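Local coordinates for putative aldolase (Bacteroides vulgatus ATCC 8482, PDB 3DXI), which is a putative aldolase of the HMGL-like family whose N-terminal domain folds as a closed parallel eight-stranded beta/alpha barrel, at residues A[76-81]-A[92-97]; A[102-107]-A[126-131]; A[130-135]-A[155-160]. All blocks are in the same frame, centred on the assembly; numbering follows the deposited sequence.

Contact 1 of 3, residues A[76-81]-A[92-97]; sequences IAIMLN and HLLLPI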
loop_
_atom_site.group_PDB
_atom_site.type_symbol
_atom_site.label_atom_id
_atom_site.label_comp_id
_atom_site.label_asym_id
_atom_site.label_seq_id
_atom_site.Cartn_x
_atom_site.Cartn_y
_atom_site.Cartn_z
ATOM N N ILE A 76 -26.328 9.913 6.238
ATOM C CA ILE A 76 -25.771 10.777 5.205
ATOM C C ILE A 76 -25.088 12.010 5.787
ATOM O O ILE A 76 -25.578 12.624 6.738
ATOM C CB ILE A 76 -26.882 11.245 4.233
ATOM C CG1 ILE A 76 -27.572 10.036 3.599
ATOM C CG2 ILE A 76 -26.295 12.146 3.154
ATOM C CD1 ILE A 76 -26.676 9.224 2.698
ATOM N N ALA A 77 -23.954 12.370 5.201
ATOM C CA ALA A 77 -23.217 13.536 5.647
ATOM C C ALA A 77 -22.778 14.379 4.459
ATOM O O ALA A 77 -22.667 13.882 3.336
ATOM C CB ALA A 77 -21.989 13.103 6.444
ATOM N N ILE A 78 -22.557 15.663 4.715
ATOM C CA ILE A 78 -22.039 16.570 3.703
ATOM C C ILE A 78 -20.932 17.320 4.444
ATOM O O ILE A 78 -20.894 17.322 5.679
ATOM C CB ILE A 78 -23.107 17.576 3.157
ATOM C CG1 ILE A 78 -23.557 18.544 4.251
ATOM C CG2 ILE A 78 -24.275 16.810 2.534
ATOM C CD1 ILE A 78 -22.663 19.763 4.390
HETATM N N MSE A 79 -20.031 17.948 3.702
HETATM C CA MSE A 79 -18.937 18.670 4.327
HETATM C C MSE A 79 -18.965 20.160 4.021
HETATM O O MSE A 79 -19.435 20.581 2.961
HETATM C CB MSE A 79 -17.601 18.066 3.872
HETATM C CG MSE A 79 -16.374 18.849 4.302
HETATM SE SE MSE A 79 -14.725 17.898 3.941
HETATM C CE MSE A 79 -14.663 16.845 5.569
ATOM N N LEU A 80 -18.463 20.942 4.973
ATOM C CA LEU A 80 -18.361 22.391 4.851
ATOM C C LEU A 80 -16.903 22.760 5.098
ATOM O O LEU A 80 -16.272 22.218 6.007
ATOM C CB LEU A 80 -19.204 23.095 5.915
ATOM C CG LEU A 80 -20.729 23.040 5.879
ATOM C CD1 LEU A 80 -21.278 23.769 7.101
ATOM C CD2 LEU A 80 -21.237 23.683 4.591
ATOM N N ASN A 81 -16.367 23.667 4.290
ATOM C CA ASN A 81 -14.996 24.126 4.479
ATOM C C ASN A 81 -15.067 25.299 5.466
ATOM O O ASN A 81 -15.617 26.355 5.146
ATOM C CB ASN A 81 -14.392 24.590 3.148
ATOM C CG ASN A 81 -14.065 23.431 2.209
ATOM O OD1 ASN A 81 -14.170 23.561 0.988
ATOM N ND2 ASN A 81 -13.650 22.304 2.774
ATOM N N HIS A 92 -28.502 29.563 4.849
ATOM C CA HIS A 92 -28.707 29.126 3.480
ATOM C C HIS A 92 -28.043 27.786 3.193
ATOM O O HIS A 92 -28.567 26.987 2.421
ATOM C CB HIS A 92 -28.187 30.158 2.486
ATOM C CG HIS A 92 -28.657 29.913 1.086
ATOM N ND1 HIS A 92 -28.038 30.458 -0.019
ATOM C CD2 HIS A 92 -29.690 29.174 0.614
ATOM C CE1 HIS A 92 -28.669 30.064 -1.111
ATOM N NE2 HIS A 92 -29.675 29.285 -0.756
ATOM N N LEU A 93 -26.895 27.541 3.819
ATOM C CA LEU A 93 -26.161 26.295 3.610
ATOM C C LEU A 93 -26.798 25.041 4.205
ATOM O O LEU A 93 -26.854 23.998 3.549
ATOM C CB LEU A 93 -24.736 26.419 4.165
ATOM C CG LEU A 93 -23.756 27.372 3.482
ATOM C CD1 LEU A 93 -22.490 27.494 4.311
ATOM C CD2 LEU A 93 -23.437 26.856 2.091
ATOM N N LEU A 94 -27.289 25.137 5.438
ATOM C CA LEU A 94 -27.844 23.963 6.107
ATOM C C LEU A 94 -29.352 23.898 6.347
ATOM O O LEU A 94 -29.935 22.814 6.340
ATOM C CB LEU A 94 -27.114 23.766 7.440
ATOM C CG LEU A 94 -25.587 23.682 7.318
ATOM C CD1 LEU A 94 -24.946 23.479 8.676
ATOM C CD2 LEU A 94 -25.230 22.539 6.404
ATOM N N LEU A 95 -29.979 25.046 6.567
ATOM C CA LEU A 95 -31.408 25.081 6.832
ATOM C C LEU A 95 -32.221 24.289 5.802
ATOM O O LEU A 95 -33.124 23.535 6.162
ATOM C CB LEU A 95 -31.886 26.534 6.880
ATOM C CG LEU A 95 -33.023 26.880 7.842
ATOM C CD1 LEU A 95 -32.584 26.627 9.279
ATOM C CD2 LEU A 95 -33.405 28.345 7.653
ATOM N N PRO A 96 -31.896 24.431 4.505
ATOM C CA PRO A 96 -32.662 23.687 3.497
ATOM C C PRO A 96 -32.516 22.169 3.551
ATOM O O PRO A 96 -33.338 21.448 2.984
ATOM C CB PRO A 96 -32.141 24.254 2.174
ATOM C CG PRO A 96 -31.698 25.654 2.547
ATOM C CD PRO A 96 -31.008 25.420 3.868
ATOM N N ILE A 97 -31.485 21.674 4.235
ATOM C CA ILE A 97 -31.264 20.231 4.279
ATOM C C ILE A 97 -31.578 19.535 5.601
ATOM O O ILE A 97 -31.198 18.384 5.798
ATOM C CB ILE A 97 -29.804 19.873 3.873
ATOM C CG1 ILE A 97 -28.822 20.368 4.937
ATOM C CG2 ILE A 97 -29.465 20.504 2.526
ATOM C CD1 ILE A 97 -27.362 20.078 4.603
#
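No flat group touches across this contact; where Leu-80 and Ile-78 of strand 75-81 meet Leu-93, Leu-94 and Ile-97, both sides present branched aliphatic chains, and no hydrogen bond joins the two segments. Leu-80 does most of the work. Its CG lies beside the backbone N, anti to the carbonyl carbon (chi1 -69°), and from there the two methyls fork to different partners. CD1 reaches tip to tip toward Leu-94, 4.0 Å from Leu-94 CD1 and 4.2 Å from Leu-94 CD2. CD2 goes instead to Leu-93, lying 4.0 Å from Leu-93 CD1 where the two side chains cross obliquely. A leucine suits this place because its terminal fork can meet two consecutive residues of a helix at once. Two residues earlier on the strand, Ile-78 turns the same way. Its CG1 is 4.1 Å from Ile-97 CD1, while its own CD1 meets Leu-94 CD2 at 4.3 Å. In Ile-97, CD1 is anti to CA (chi2 -179°), which extends the methyl toward the strand. The chain bends round between these partners, and Ile-97 N donates to Leu-94 O at 2.9 Å, closing the 3-10 turn through residues 95-96. All five touching residues are buried, as befits the apolar layer between the barrel wall and its outer cover. Met-79, between the two strand contacts, points to the other face of the sheet, where it touches Glu-42 and Tyr-45 of strand 40-45. Arg-46 borders both sides of the contact, touching Ile-78 and Leu-80 and donating from NE to Leu-93 O. Ile-104 of the neighbouring strand 103-108 continues the apolar layer against Ile-78, Leu-80 and Leu-94, whereas Ile-97 packs on Leu-65 of helix 62-71.

Contact 2 of 3, residues A[102-107]-A[126-131]; sequences DMIRIA and MGFEVG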
loop_
_atom_site.group_PDB
_atom_site.type_symbol
_atom_site.label_atom_id
_atom_site.label_comp_id
_atom_site.label_asym_id
_atom_site.label_seq_id
_atom_site.Cartn_x
_atom_site.Cartn_y
_atom_site.Cartn_z
ATOM N N ASP A 102 -27.783 13.709 8.037
ATOM C CA ASP A 102 -27.554 13.374 9.435
ATOM C C ASP A 102 -26.408 14.122 10.080
ATOM O O ASP A 102 -26.541 14.649 11.187
ATOM C CB ASP A 102 -27.299 11.873 9.561
ATOM C CG ASP A 102 -28.466 11.053 9.062
ATOM O OD1 ASP A 102 -29.497 11.016 9.768
ATOM O OD2 ASP A 102 -28.360 10.464 7.961
HETATM N N MSE A 103 -25.282 14.177 9.379
HETATM C CA MSE A 103 -24.099 14.824 9.916
HETATM C C MSE A 103 -23.465 15.857 9.005
HETATM O O MSE A 103 -23.424 15.699 7.783
HETATM C CB MSE A 103 -23.053 13.766 10.255
HETATM C CG MSE A 103 -21.729 14.330 10.738
HETATM SE SE MSE A 103 -20.395 12.928 10.919
HETATM C CE MSE A 103 -20.857 12.314 12.709
ATOM N N ILE A 104 -22.967 16.918 9.628
ATOM C CA ILE A 104 -22.291 17.990 8.925
ATOM C C ILE A 104 -20.839 17.912 9.370
ATOM O O ILE A 104 -20.537 18.103 10.550
ATOM C CB ILE A 104 -22.845 19.375 9.327
ATOM C CG1 ILE A 104 -24.362 19.427 9.109
ATOM C CG2 ILE A 104 -22.139 20.462 8.528
ATOM C CD1 ILE A 104 -24.807 19.178 7.669
ATOM N N ARG A 105 -19.943 17.593 8.443
ATOM C CA ARG A 105 -18.530 17.524 8.787
ATOM C C ARG A 105 -17.892 18.836 8.380
ATOM O O ARG A 105 -18.260 19.419 7.363
ATOM C CB ARG A 105 -17.842 16.377 8.065
ATOM C CG ARG A 105 -18.362 15.015 8.439
ATOM C CD ARG A 105 -17.629 13.991 7.617
ATOM N NE ARG A 105 -16.631 13.278 8.383
ATOM C CZ ARG A 105 -15.631 12.591 7.847
ATOM N NH1 ARG A 105 -15.476 12.535 6.531
ATOM N NH2 ARG A 105 -14.818 11.917 8.634
ATOM N N ILE A 106 -16.939 19.294 9.181
ATOM C CA ILE A 106 -16.258 20.554 8.922
ATOM C C ILE A 106 -14.775 20.329 8.658
ATOM O O ILE A 106 -14.085 19.736 9.485
ATOM C CB ILE A 106 -16.406 21.494 10.138
ATOM C CG1 ILE A 106 -17.888 21.586 10.532
ATOM C CG2 ILE A 106 -15.843 22.868 9.811
ATOM C CD1 ILE A 106 -18.150 22.318 11.838
ATOM N N ALA A 107 -14.289 20.786 7.507
ATOM C CA ALA A 107 -12.867 20.656 7.185
ATOM C C ALA A 107 -12.211 21.813 7.913
ATOM O O ALA A 107 -12.445 22.973 7.584
ATOM C CB ALA A 107 -12.637 20.773 5.683
HETATM N N MSE A 126 -29.126 23.311 15.195
HETATM C CA MSE A 126 -29.995 23.018 14.060
HETATM C C MSE A 126 -30.385 21.540 14.028
HETATM O O MSE A 126 -31.153 21.100 13.167
HETATM C CB MSE A 126 -29.320 23.439 12.749
HETATM C CG MSE A 126 -29.122 24.954 12.639
HETATM SE SE MSE A 126 -28.260 25.583 11.006
HETATM C CE MSE A 126 -29.692 25.219 9.770
ATOM N N GLY A 127 -29.847 20.773 14.972
ATOM C CA GLY A 127 -30.195 19.364 15.070
ATOM C C GLY A 127 -29.356 18.368 14.296
ATOM O O GLY A 127 -29.724 17.199 14.194
ATOM N N PHE A 128 -28.229 18.823 13.758
ATOM C CA PHE A 128 -27.344 17.954 12.987
ATOM C C PHE A 128 -26.277 17.329 13.878
ATOM O O PHE A 128 -25.942 17.869 14.930
ATOM C CB PHE A 128 -26.602 18.757 11.906
ATOM C CG PHE A 128 -27.476 19.283 10.803
ATOM C CD1 PHE A 128 -27.982 18.430 9.827
ATOM C CD2 PHE A 128 -27.756 20.643 10.716
ATOM C CE1 PHE A 128 -28.752 18.927 8.776
ATOM C CE2 PHE A 128 -28.528 21.155 9.668
ATOM C CZ PHE A 128 -29.025 20.297 8.696
ATOM N N GLU A 129 -25.750 16.187 13.454
ATOM C CA GLU A 129 -24.634 15.566 14.159
ATOM C C GLU A 129 -23.482 16.415 13.613
ATOM O O GLU A 129 -23.535 16.836 12.454
ATOM C CB GLU A 129 -24.435 14.115 13.718
ATOM C CG GLU A 129 -25.318 13.088 14.412
ATOM C CD GLU A 129 -25.201 11.717 13.773
ATOM O OE1 GLU A 129 -24.304 11.523 12.927
ATOM O OE2 GLU A 129 -25.999 10.830 14.119
ATOM N N VAL A 130 -22.459 16.684 14.418
ATOM C CA VAL A 130 -21.345 17.499 13.935
ATOM C C VAL A 130 -20.019 16.761 13.965
ATOM O O VAL A 130 -19.657 16.158 14.975
ATOM C CB VAL A 130 -21.186 18.800 14.757
ATOM C CG1 VAL A 130 -20.006 19.618 14.223
ATOM C CG2 VAL A 130 -22.456 19.610 14.681
ATOM N N GLY A 131 -19.302 16.811 12.847
ATOM C CA GLY A 131 -18.008 16.163 12.764
ATOM C C GLY A 131 -16.879 17.146 12.495
ATOM O O GLY A 131 -17.008 18.044 11.659
HETATM O O HOH W 1 -28.898 14.423 12.919
#
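Ile-104 and Phe-128 pack on the outer face of a parallel strand pair, part of the beta-alpha-beta unit 103-108, 113-124, 129-134 of the barrel. From Ile-104, CB sits 4.1 Å from Glu-129 O. CG1, beside the backbone N (chi1 -55°), passes over a face of the Phe-128 ring, 3.5 Å from Phe-128 CG, in a CH-pi contact. The tip, CD1, stays over that face but nearer the rim, 3.9 Å from Phe-128 CD1. A slim, branched isoleucine can thus cover a flat ring while Leu-94 packs against both. The backbone of Ile-104 also serves the ladder: its N donates to Glu-129 O, and its O accepts from Gly-131 N. Bonds from Glu-129 N to Asp-102 O and from Ile-106 N to Gly-131 O complete it. Before the strand, Gly-127 ends the preceding helix in a Schellman motif with positive phi, a conformation that glycine adopts easily. On the inner face, Glu-129 OE1 hydrogen-bonds Tyr-40 OH, and Arg-105 forms salt bridges with Asp-216 and Glu-42. There glycine suits position 131, having no side chain to press on Met-103 SE and Arg-105 CG, and the selenomethionine Met-103 lays its CG 4.1 Å from Gly-131 N.

Contact 3 of 3, residues A[130-135]-A[155-160]; sequences VGFNVM and KIADLF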
loop_
_atom_site.group_PDB
_atom_site.type_symbol
_atom_site.label_atom_id
_atom_site.label_comp_id
_atom_site.label_asym_id
_atom_site.label_seq_id
_atom_site.Cartn_x
_atom_site.Cartn_y
_atom_site.Cartn_z
ATOM N N VAL A 130 -22.459 16.684 14.418
ATOM C CA VAL A 130 -21.345 17.499 13.935
ATOM C C VAL A 130 -20.019 16.761 13.965
ATOM O O VAL A 130 -19.657 16.158 14.975
ATOM C CB VAL A 130 -21.186 18.800 14.757
ATOM C CG1 VAL A 130 -20.006 19.618 14.223
ATOM C CG2 VAL A 130 -22.456 19.610 14.681
ATOM N N GLY A 131 -19.302 16.811 12.847
ATOM C CA GLY A 131 -18.008 16.163 12.764
ATOM C C GLY A 131 -16.879 17.146 12.495
ATOM O O GLY A 131 -17.008 18.044 11.659
ATOM N N PHE A 132 -15.775 16.989 13.218
ATOM C CA PHE A 132 -14.607 17.843 13.033
ATOM C C PHE A 132 -13.554 17.045 12.260
ATOM O O PHE A 132 -13.067 16.026 12.755
ATOM C CB PHE A 132 -13.972 18.249 14.379
ATOM C CG PHE A 132 -14.741 19.286 15.157
ATOM C CD1 PHE A 132 -14.077 20.386 15.701
ATOM C CD2 PHE A 132 -16.098 19.139 15.409
ATOM C CE1 PHE A 132 -14.756 21.320 16.484
ATOM C CE2 PHE A 132 -16.786 20.066 16.190
ATOM C CZ PHE A 132 -16.116 21.157 16.730
ATOM N N ASN A 133 -13.218 17.490 11.053
ATOM C CA ASN A 133 -12.178 16.829 10.272
ATOM C C ASN A 133 -10.988 17.778 10.321
ATOM O O ASN A 133 -10.837 18.653 9.465
ATOM C CB ASN A 133 -12.642 16.596 8.831
ATOM C CG ASN A 133 -13.338 15.247 8.651
ATOM O OD1 ASN A 133 -14.196 14.862 9.455
ATOM N ND2 ASN A 133 -12.971 14.525 7.594
ATOM N N VAL A 134 -10.162 17.612 11.351
ATOM C CA VAL A 134 -8.997 18.470 11.564
ATOM C C VAL A 134 -7.759 18.020 10.799
ATOM O O VAL A 134 -7.282 16.901 10.957
ATOM C CB VAL A 134 -8.671 18.577 13.069
ATOM C CG1 VAL A 134 -7.506 19.549 13.292
ATOM C CG2 VAL A 134 -9.920 19.038 13.831
HETATM N N MSE A 135 -7.242 18.925 9.977
HETATM C CA MSE A 135 -6.078 18.659 9.141
HETATM C C MSE A 135 -4.741 18.740 9.859
HETATM O O MSE A 135 -4.653 19.196 10.995
HETATM C CB MSE A 135 -6.066 19.643 7.973
HETATM C CG MSE A 135 -7.436 19.863 7.366
HETATM SE SE MSE A 135 -7.471 21.164 5.932
HETATM C CE MSE A 135 -6.461 22.593 6.739
ATOM N N LYS A 155 -19.223 18.844 24.295
ATOM C CA LYS A 155 -20.680 18.860 24.198
ATOM C C LYS A 155 -21.205 19.110 22.785
ATOM O O LYS A 155 -22.413 19.049 22.554
ATOM C CB LYS A 155 -21.270 19.912 25.146
ATOM C CG LYS A 155 -21.606 19.398 26.539
ATOM C CD LYS A 155 -20.386 18.834 27.239
ATOM C CE LYS A 155 -20.742 18.294 28.617
ATOM N NZ LYS A 155 -19.545 17.732 29.309
ATOM N N ILE A 156 -20.302 19.375 21.844
ATOM C CA ILE A 156 -20.698 19.647 20.468
ATOM C C ILE A 156 -20.352 18.547 19.471
ATOM O O ILE A 156 -21.216 18.053 18.750
ATOM C CB ILE A 156 -20.060 20.951 19.941
ATOM C CG1 ILE A 156 -20.506 22.145 20.787
ATOM C CG2 ILE A 156 -20.459 21.173 18.489
ATOM C CD1 ILE A 156 -19.671 22.369 22.015
ATOM N N ALA A 157 -19.082 18.173 19.423
ATOM C CA ALA A 157 -18.629 17.156 18.487
ATOM C C ALA A 157 -19.267 15.781 18.660
ATOM O O ALA A 157 -19.477 15.314 19.777
ATOM C CB ALA A 157 -17.107 17.027 18.563
ATOM N N ASP A 158 -19.588 15.154 17.529
ATOM C CA ASP A 158 -20.142 13.811 17.496
ATOM C C ASP A 158 -19.041 12.950 16.898
ATOM O O ASP A 158 -19.098 11.722 16.916
ATOM C CB ASP A 158 -21.381 13.770 16.612
ATOM C CG ASP A 158 -22.570 14.415 17.273
ATOM O OD1 ASP A 158 -23.129 13.785 18.193
ATOM O OD2 ASP A 158 -22.933 15.549 16.891
ATOM N N LEU A 159 -18.034 13.631 16.365
ATOM C CA LEU A 159 -16.888 12.985 15.762
ATOM C C LEU A 159 -15.708 13.943 15.642
ATOM O O LEU A 159 -15.859 15.073 15.173
ATOM C CB LEU A 159 -17.238 12.459 14.366
ATOM C CG LEU A 159 -16.032 11.960 13.563
ATOM C CD1 LEU A 159 -15.380 10.806 14.321
ATOM C CD2 LEU A 159 -16.451 11.529 12.163
ATOM N N PHE A 160 -14.546 13.481 16.087
ATOM C CA PHE A 160 -13.306 14.238 15.982
ATOM C C PHE A 160 -12.429 13.375 15.075
ATOM O O PHE A 160 -11.850 12.386 15.524
ATOM C CB PHE A 160 -12.626 14.403 17.343
ATOM C CG PHE A 160 -11.354 15.205 17.281
ATOM C CD1 PHE A 160 -11.398 16.589 17.144
ATOM C CD2 PHE A 160 -10.112 14.572 17.306
ATOM C CE1 PHE A 160 -10.229 17.332 17.030
ATOM C CE2 PHE A 160 -8.931 15.308 17.192
ATOM C CZ PHE A 160 -8.991 16.691 17.053
#
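Phe-132 and Leu-159 join two neighbouring parallel strands of the TIM barrel, 129-134 and 159-163, and backbone hydrogen bonds come first among their contacts. Phe-132 N donates to Leu-159 O at 2.7 Å in a nearly straight bond (174°). Two residues earlier on the strand, Val-130 O accepts from Asp-158 N at 2.7 Å and, weakly, from Leu-159 N, so two successive amides converge on one carbonyl. The carboxylate of Asp-158 contributes the side-chain bond: OD2 takes Val-130 N at 2.8 Å, met on its anti side. Aspartate suits the place because it is short enough to reach back to the amide of the residue whose carbonyl its own N-H binds.

Apolar packing divides between the two faces of the sheet. Toward the outside, Phe-132 CE2 lies 3.9 Å from Ala-157 CB, a methyl small enough to come close to the ring. Ile-156 CG2 stands at the edge of that ring, near its plane, and Ala-120 of helix 113-124 touches both Phe-132 and Ile-156. Inside, Leu-159 sits level with Gly-131, its CB 4.1 Å from Gly-131 CA, and its side chain also touches Met-103 and Arg-105 of strand 103-108.

Aromatic contacts close the account. Phe-160 holds CG anti to its backbone N (chi1 -179°), and its ring bridges two residues of the neighbouring strand while also meeting the ring of Trp-140. CD1 is 4.1 Å from Phe-132 CB, and farther round the ring CE1 comes within 3.6 Å of Val-134 CG2.

In the fold
The three contacts follow one another along the chain and round one arc of the closed barrel, through the neighbouring strands 75-81, 103-108, 129-134 and 159-163. Contact 1 sets strand against outer helix; contacts 2 and 3 pair strand with strand and share Val-130 and Gly-131, so strand 129-134 is held on both its edges. Centres of contacts 1 and 2, and of 2 and 3, are about 8 Å apart, those of 1 and 3 about 15 Å. Asp-102 OD2 reaches Ile-76 N between contacts 1 and 2, and Ile-106 O meets Asn-133 N between 2 and 3. The result is a continuous wall with an apolar outer layer and a more polar interior.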